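Local coordinates for protein short chain dehydrogenase (Rhodopseudomonas palustris, PDB 3H7A) that probably catalyses NAD(P)-dependent oxidation or reduction of a still unidentified substrate, as a member of the short-chain dehydrogenase/reductase family, at residues Glu30-Arg38 with Phe74-Glu85. Residues are numbered along the deposited sequence; the frame is centred on the assembly and turned at random.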
ATOM      1  N   GLU B  30       8.739 -23.650 -24.695  1.00 28.25           N
ATOM      2  CA  GLU B  30       8.144 -24.576 -23.756  1.00 29.16           C
ATOM      3  C   GLU B  30       6.999 -25.367 -24.369  1.00 29.93           C
ATOM      4  O   GLU B  30       6.271 -26.054 -23.659  1.00 31.50           O
ATOM      5  CB  GLU B  30       7.654 -23.833 -22.510  1.00 28.04           C
ATOM      6  CG  GLU B  30       8.758 -23.094 -21.734  1.00 34.38           C
ATOM      7  CD  GLU B  30       9.801 -24.021 -21.104  1.00 41.68           C
ATOM      8  OE1 GLU B  30       9.512 -25.221 -20.879  1.00 34.76           O
ATOM      9  OE2 GLU B  30      10.913 -23.537 -20.815  1.00 42.86           O
ATOM     10  N   GLY B  31       6.827 -25.259 -25.681  1.00 31.80           N
ATOM     11  CA  GLY B  31       5.922 -26.152 -26.395  1.00 25.50           C
ATOM     12  C   GLY B  31       4.527 -25.644 -26.686  1.00 29.90           C
ATOM     13  O   GLY B  31       3.684 -26.405 -27.147  1.00 31.05           O
ATOM     14  N   PHE B  32       4.261 -24.366 -26.435  1.00 29.37           N
ATOM     15  CA  PHE B  32       2.947 -23.816 -26.763  1.00 26.69           C
ATOM     16  C   PHE B  32       2.953 -23.271 -28.189  1.00 28.57           C
ATOM     17  O   PHE B  32       4.009 -22.890 -28.694  1.00 25.48           O
ATOM     18  CB  PHE B  32       2.588 -22.674 -25.824  1.00 26.17           C
ATOM     19  CG  PHE B  32       2.261 -23.094 -24.420  1.00 22.55           C
ATOM     20  CD1 PHE B  32       0.962 -23.476 -24.078  1.00 24.14           C
ATOM     21  CD2 PHE B  32       3.229 -23.048 -23.427  1.00 21.70           C
ATOM     22  CE1 PHE B  32       0.643 -23.834 -22.767  1.00 25.63           C
ATOM     23  CE2 PHE B  32       2.926 -23.412 -22.102  1.00 25.57           C
ATOM     24  CZ  PHE B  32       1.628 -23.796 -21.775  1.00 26.16           C
ATOM     25  N   THR B  33       1.788 -23.220 -28.841  1.00 20.88           N
ATOM     26  CA  THR B  33       1.687 -22.405 -30.044  1.00 25.35           C
ATOM     27  C   THR B  33       1.405 -20.976 -29.606  1.00 23.52           C
ATOM     28  O   THR B  33       0.438 -20.717 -28.916  1.00 27.28           O
ATOM     29  CB  THR B  33       0.588 -22.872 -31.017  1.00 24.95           C
ATOM     30  OG1 THR B  33       0.887 -24.194 -31.483  1.00 27.40           O
ATOM     31  CG2 THR B  33       0.489 -21.932 -32.219  1.00 15.04           C
ATOM     32  N   VAL B  34       2.252 -20.048 -30.011  1.00 28.67           N
ATOM     33  CA  VAL B  34       2.046 -18.665 -29.630  1.00 26.77           C
ATOM     34  C   VAL B  34       1.288 -17.928 -30.726  1.00 25.37           C
ATOM     35  O   VAL B  34       1.638 -18.007 -31.891  1.00 28.04           O
ATOM     36  CB  VAL B  34       3.388 -17.978 -29.262  1.00 26.77           C
ATOM     37  CG1 VAL B  34       3.198 -16.464 -29.028  1.00 28.32           C
ATOM     38  CG2 VAL B  34       3.999 -18.653 -28.025  1.00 28.07           C
ATOM     39  N   PHE B  35       0.208 -17.270 -30.334  1.00 23.69           N
ATOM     40  CA  PHE B  35      -0.459 -16.281 -31.153  1.00 22.81           C
ATOM     41  C   PHE B  35       0.101 -14.937 -30.752  1.00 29.06           C
ATOM     42  O   PHE B  35      -0.100 -14.477 -29.633  1.00 32.99           O
ATOM     43  CB  PHE B  35      -1.987 -16.361 -30.966  1.00 24.91           C
ATOM     44  CG  PHE B  35      -2.640 -17.336 -31.908  1.00 23.82           C
ATOM     45  CD1 PHE B  35      -2.345 -18.703 -31.832  1.00 30.14           C
ATOM     46  CD2 PHE B  35      -3.495 -16.889 -32.917  1.00 31.25           C
ATOM     47  CE1 PHE B  35      -2.900 -19.612 -32.727  1.00 16.24           C
ATOM     48  CE2 PHE B  35      -4.070 -17.792 -33.816  1.00 29.08           C
ATOM     49  CZ  PHE B  35      -3.773 -19.154 -33.716  1.00 27.91           C
ATOM     50  N   ALA B  36       0.838 -14.330 -31.668  1.00 24.12           N
ATOM     51  CA  ALA B  36       1.543 -13.108 -31.389  1.00 23.92           C
ATOM     52  C   ALA B  36       0.866 -11.993 -32.147  1.00 24.90           C
ATOM     53  O   ALA B  36       0.647 -12.099 -33.353  1.00 26.19           O
ATOM     54  CB  ALA B  36       2.998 -13.251 -31.822  1.00 20.14           C
ATOM     55  N   GLY B  37       0.515 -10.922 -31.443  1.00 28.98           N
ATOM     56  CA  GLY B  37      -0.099  -9.765 -32.075  1.00 21.31           C
ATOM     57  C   GLY B  37       0.666  -8.479 -31.832  1.00 28.92           C
ATOM     58  O   GLY B  37       1.147  -8.234 -30.727  1.00 27.91           O
ATOM     59  N   ARG B  38       0.818  -7.679 -32.884  1.00 28.19           N
ATOM     60  CA  ARG B  38       1.294  -6.298 -32.774  1.00 31.21           C
ATOM     61  C   ARG B  38       0.558  -5.495 -33.842  1.00 34.89           C
ATOM     62  O   ARG B  38      -0.071  -6.094 -34.710  1.00 34.96           O
ATOM     63  CB  ARG B  38       2.818  -6.216 -32.935  1.00 30.84           C
ATOM     64  CG  ARG B  38       3.327  -6.468 -34.336  1.00 31.70           C
ATOM     65  CD  ARG B  38       4.835  -6.361 -34.416  1.00 32.32           C
ATOM     66  NE  ARG B  38       5.316  -4.986 -34.321  1.00 40.04           N
ATOM     67  CZ  ARG B  38       6.601  -4.650 -34.227  1.00 45.51           C
ATOM     68  NH1 ARG B  38       7.548  -5.582 -34.199  1.00 38.82           N
ATOM     69  NH2 ARG B  38       6.942  -3.379 -34.156  1.00 45.08           N
ATOM     70  N   PHE B  74      -8.966 -12.203 -32.386  1.00 23.44           N
ATOM     71  CA  PHE B  74      -7.628 -12.742 -32.092  1.00 26.09           C
ATOM     72  C   PHE B  74      -7.660 -13.907 -31.069  1.00 30.07           C
ATOM     73  O   PHE B  74      -7.010 -14.945 -31.261  1.00 26.56           O
ATOM     74  CB  PHE B  74      -6.732 -11.584 -31.615  1.00 25.10           C
ATOM     75  CG  PHE B  74      -5.310 -11.971 -31.278  1.00 26.85           C
ATOM     76  CD1 PHE B  74      -4.324 -12.001 -32.268  1.00 25.62           C
ATOM     77  CD2 PHE B  74      -4.937 -12.241 -29.956  1.00 23.23           C
ATOM     78  CE1 PHE B  74      -3.012 -12.322 -31.950  1.00 30.67           C
ATOM     79  CE2 PHE B  74      -3.627 -12.573 -29.634  1.00 29.43           C
ATOM     80  CZ  PHE B  74      -2.661 -12.608 -30.630  1.00 29.64           C
ATOM     81  N   LEU B  75      -8.435 -13.732 -29.999  1.00 26.88           N
ATOM     82  CA  LEU B  75      -8.526 -14.726 -28.936  1.00 26.51           C
ATOM     83  C   LEU B  75      -9.359 -15.930 -29.332  1.00 28.17           C
ATOM     84  O   LEU B  75      -8.981 -17.066 -29.034  1.00 28.80           O
ATOM     85  CB  LEU B  75      -9.059 -14.090 -27.647  1.00 28.90           C
ATOM     86  CG  LEU B  75      -8.120 -13.057 -27.008  1.00 23.12           C
ATOM     87  CD1 LEU B  75      -8.785 -12.318 -25.869  1.00 22.34           C
ATOM     88  CD2 LEU B  75      -6.845 -13.717 -26.546  1.00 15.75           C
ATOM     89  N   ASN B  76     -10.491 -15.680 -29.994  1.00 30.45           N
ATOM     90  CA  ASN B  76     -11.307 -16.743 -30.573  1.00 27.42           C
ATOM     91  C   ASN B  76     -10.506 -17.595 -31.564  1.00 27.47           C
ATOM     92  O   ASN B  76     -10.604 -18.823 -31.541  1.00 34.36           O
ATOM     93  CB  ASN B  76     -12.528 -16.163 -31.280  1.00 21.21           C
ATOM     94  CG  ASN B  76     -13.629 -15.766 -30.325  1.00 31.68           C
ATOM     95  OD1 ASN B  76     -13.633 -16.154 -29.156  1.00 30.16           O
ATOM     96  ND2 ASN B  76     -14.585 -14.983 -30.823  1.00 31.89           N
ATOM     97  N   ALA B  77      -9.714 -16.939 -32.415  1.00 29.80           N
ATOM     98  CA  ALA B  77      -8.806 -17.618 -33.350  1.00 27.22           C
ATOM     99  C   ALA B  77      -7.786 -18.491 -32.634  1.00 29.48           C
ATOM    100  O   ALA B  77      -7.552 -19.633 -33.050  1.00 26.73           O
ATOM    101  CB  ALA B  77      -8.105 -16.608 -34.249  1.00 25.68           C
ATOM    102  N   ALA B  78      -7.198 -17.964 -31.554  1.00 22.86           N
ATOM    103  CA  ALA B  78      -6.211 -18.710 -30.770  1.00 25.07           C
ATOM    104  C   ALA B  78      -6.844 -19.928 -30.138  1.00 21.42           C
ATOM    105  O   ALA B  78      -6.314 -21.025 -30.269  1.00 19.77           O
ATOM    106  CB  ALA B  78      -5.530 -17.833 -29.709  1.00 21.28           C
ATOM    107  N   ASP B  79      -8.002 -19.752 -29.505  1.00 20.42           N
ATOM    108  CA  ASP B  79      -8.694 -20.872 -28.882  1.00 25.59           C
ATOM    109  C   ASP B  79      -9.179 -21.934 -29.889  1.00 29.13           C
ATOM    110  O   ASP B  79      -9.235 -23.124 -29.564  1.00 28.82           O
ATOM    111  CB  ASP B  79      -9.871 -20.386 -28.029  1.00 24.56           C
ATOM    112  CG  ASP B  79     -10.398 -21.471 -27.120  1.00 24.56           C
ATOM    113  OD1 ASP B  79      -9.644 -21.946 -26.245  1.00 29.48           O
ATOM    114  OD2 ASP B  79     -11.566 -21.863 -27.278  1.00 33.52           O
ATOM    115  N   ALA B  80      -9.526 -21.498 -31.101  1.00 31.02           N
ATOM    116  CA  ALA B  80     -10.009 -22.408 -32.143  1.00 29.40           C
ATOM    117  C   ALA B  80      -8.868 -23.302 -32.626  1.00 31.08           C
ATOM    118  O   ALA B  80      -9.076 -24.480 -32.898  1.00 35.24           O
ATOM    119  CB  ALA B  80     -10.627 -21.626 -33.306  1.00 23.79           C
ATOM    120  N   HIS B  81      -7.665 -22.732 -32.688  1.00 25.44           N
ATOM    121  CA  HIS B  81      -6.438 -23.449 -33.060  1.00 25.11           C
ATOM    122  C   HIS B  81      -6.110 -24.609 -32.103  1.00 29.36           C
ATOM    123  O   HIS B  81      -5.928 -25.765 -32.532  1.00 29.95           O
ATOM    124  CB  HIS B  81      -5.300 -22.446 -33.091  1.00 21.47           C
ATOM    125  CG  HIS B  81      -4.023 -22.973 -33.652  1.00 22.90           C
ATOM    126  ND1 HIS B  81      -3.599 -22.679 -34.930  1.00 30.73           N
ATOM    127  CD2 HIS B  81      -3.046 -23.726 -33.096  1.00 27.84           C
ATOM    128  CE1 HIS B  81      -2.415 -23.228 -35.139  1.00 24.95           C
ATOM    129  NE2 HIS B  81      -2.063 -23.882 -34.045  1.00 25.52           N
ATOM    130  N   ALA B  82      -6.044 -24.281 -30.812  1.00 26.84           N
ATOM    131  CA  ALA B  82      -5.834 -25.213 -29.710  1.00 21.77           C
ATOM    132  C   ALA B  82      -6.295 -24.466 -28.456  1.00 25.94           C
ATOM    133  O   ALA B  82      -6.229 -23.230 -28.432  1.00 28.68           O
ATOM    134  CB  ALA B  82      -4.358 -25.563 -29.606  1.00 23.34           C
ATOM    135  N   PRO B  83      -6.779 -25.192 -27.425  1.00 29.28           N
ATOM    136  CA  PRO B  83      -7.260 -24.552 -26.200  1.00 23.48           C
ATOM    137  C   PRO B  83      -6.359 -23.422 -25.697  1.00 24.56           C
ATOM    138  O   PRO B  83      -5.156 -23.616 -25.500  1.00 24.38           O
ATOM    139  CB  PRO B  83      -7.277 -25.704 -25.200  1.00 27.89           C
ATOM    140  CG  PRO B  83      -7.598 -26.890 -26.034  1.00 27.74           C
ATOM    141  CD  PRO B  83      -6.907 -26.662 -27.344  1.00 27.76           C
ATOM    142  N   LEU B  84      -6.947 -22.237 -25.556  1.00 22.85           N
ATOM    143  CA  LEU B  84      -6.250 -21.078 -25.032  1.00 24.57           C
ATOM    144  C   LEU B  84      -5.944 -21.287 -23.547  1.00 27.35           C
ATOM    145  O   LEU B  84      -6.861 -21.368 -22.723  1.00 22.90           O
ATOM    146  CB  LEU B  84      -7.093 -19.811 -25.247  1.00 22.62           C
ATOM    147  CG  LEU B  84      -6.489 -18.499 -24.731  1.00 21.53           C
ATOM    148  CD1 LEU B  84      -5.251 -18.107 -25.485  1.00 15.90           C
ATOM    149  CD2 LEU B  84      -7.515 -17.412 -24.835  1.00 17.88           C
ATOM    150  N   GLU B  85      -4.656 -21.384 -23.218  1.00 21.93           N
ATOM    151  CA  GLU B  85      -4.224 -21.654 -21.833  1.00 29.29           C
ATOM    152  C   GLU B  85      -3.571 -20.502 -21.083  1.00 28.05           C
ATOM    153  O   GLU B  85      -3.608 -20.466 -19.854  1.00 31.03           O
ATOM    154  CB  GLU B  85      -3.321 -22.879 -21.771  1.00 29.59           C
ATOM    155  CG  GLU B  85      -4.139 -24.097 -21.460  1.00 41.40           C
ATOM    156  CD  GLU B  85      -3.407 -25.386 -21.646  1.00 43.57           C
ATOM    157  OE1 GLU B  85      -2.176 -25.417 -21.412  1.00 35.37           O
ATOM    158  OE2 GLU B  85      -4.085 -26.375 -22.020  1.00 40.18           O
TER
HETATM  159  O   HOH W   1       0.241 -25.180 -34.104  1.00 26.30           O
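With CG of Phe35 turned anti to its carbonyl carbon (chi1 -88°) and CG of His81 anti to its own backbone nitrogen (chi1 -171°), the two rings meet as an offset edge-to-face pair, centroids 5.2 Å apart. Phe35 supplies the edge: its CE1 lies over one face of the imidazole, displaced toward the rim, 3.7 Å from His81 CG. One face of the same phenyl ring rests on the helix, where Ala78 CA sits 3.7 Å from the Phe35 ring centroid in a CH-pi contact, almost on the ring normal. Phe74, one turn earlier, brings its CZ edge-on to the strand backbone, 3.3 Å from Phe35 O, and the ring reaches on to Gly37, which offers it bare main chain. Here a helix layer of the Rossmann-type fold meets the parallel sheet: the 74-81 end of helix 68-81 runs nearly antiparallel (166°) to strand 33-38, before the chain turns back into the sheet at strand 84-89. Val59 of the adjoining strand 57-62 also touches Phe35. At solvent-exposed His81, a water lies in the imidazole plane and joins His81 NE2 (2.6 Å) to Thr33 OG1 (2.9 Å), while Thr33 CG2 packs near NE2. Across the turn, Asp79 OD1, still in the helix, accepts a nearly straight hydrogen bond from Leu84 N (2.8 Å) through its anti lone pair, and Glu85 OE1 approaches the Phe32 ring edge in its plane, 3.5 Å from CE1.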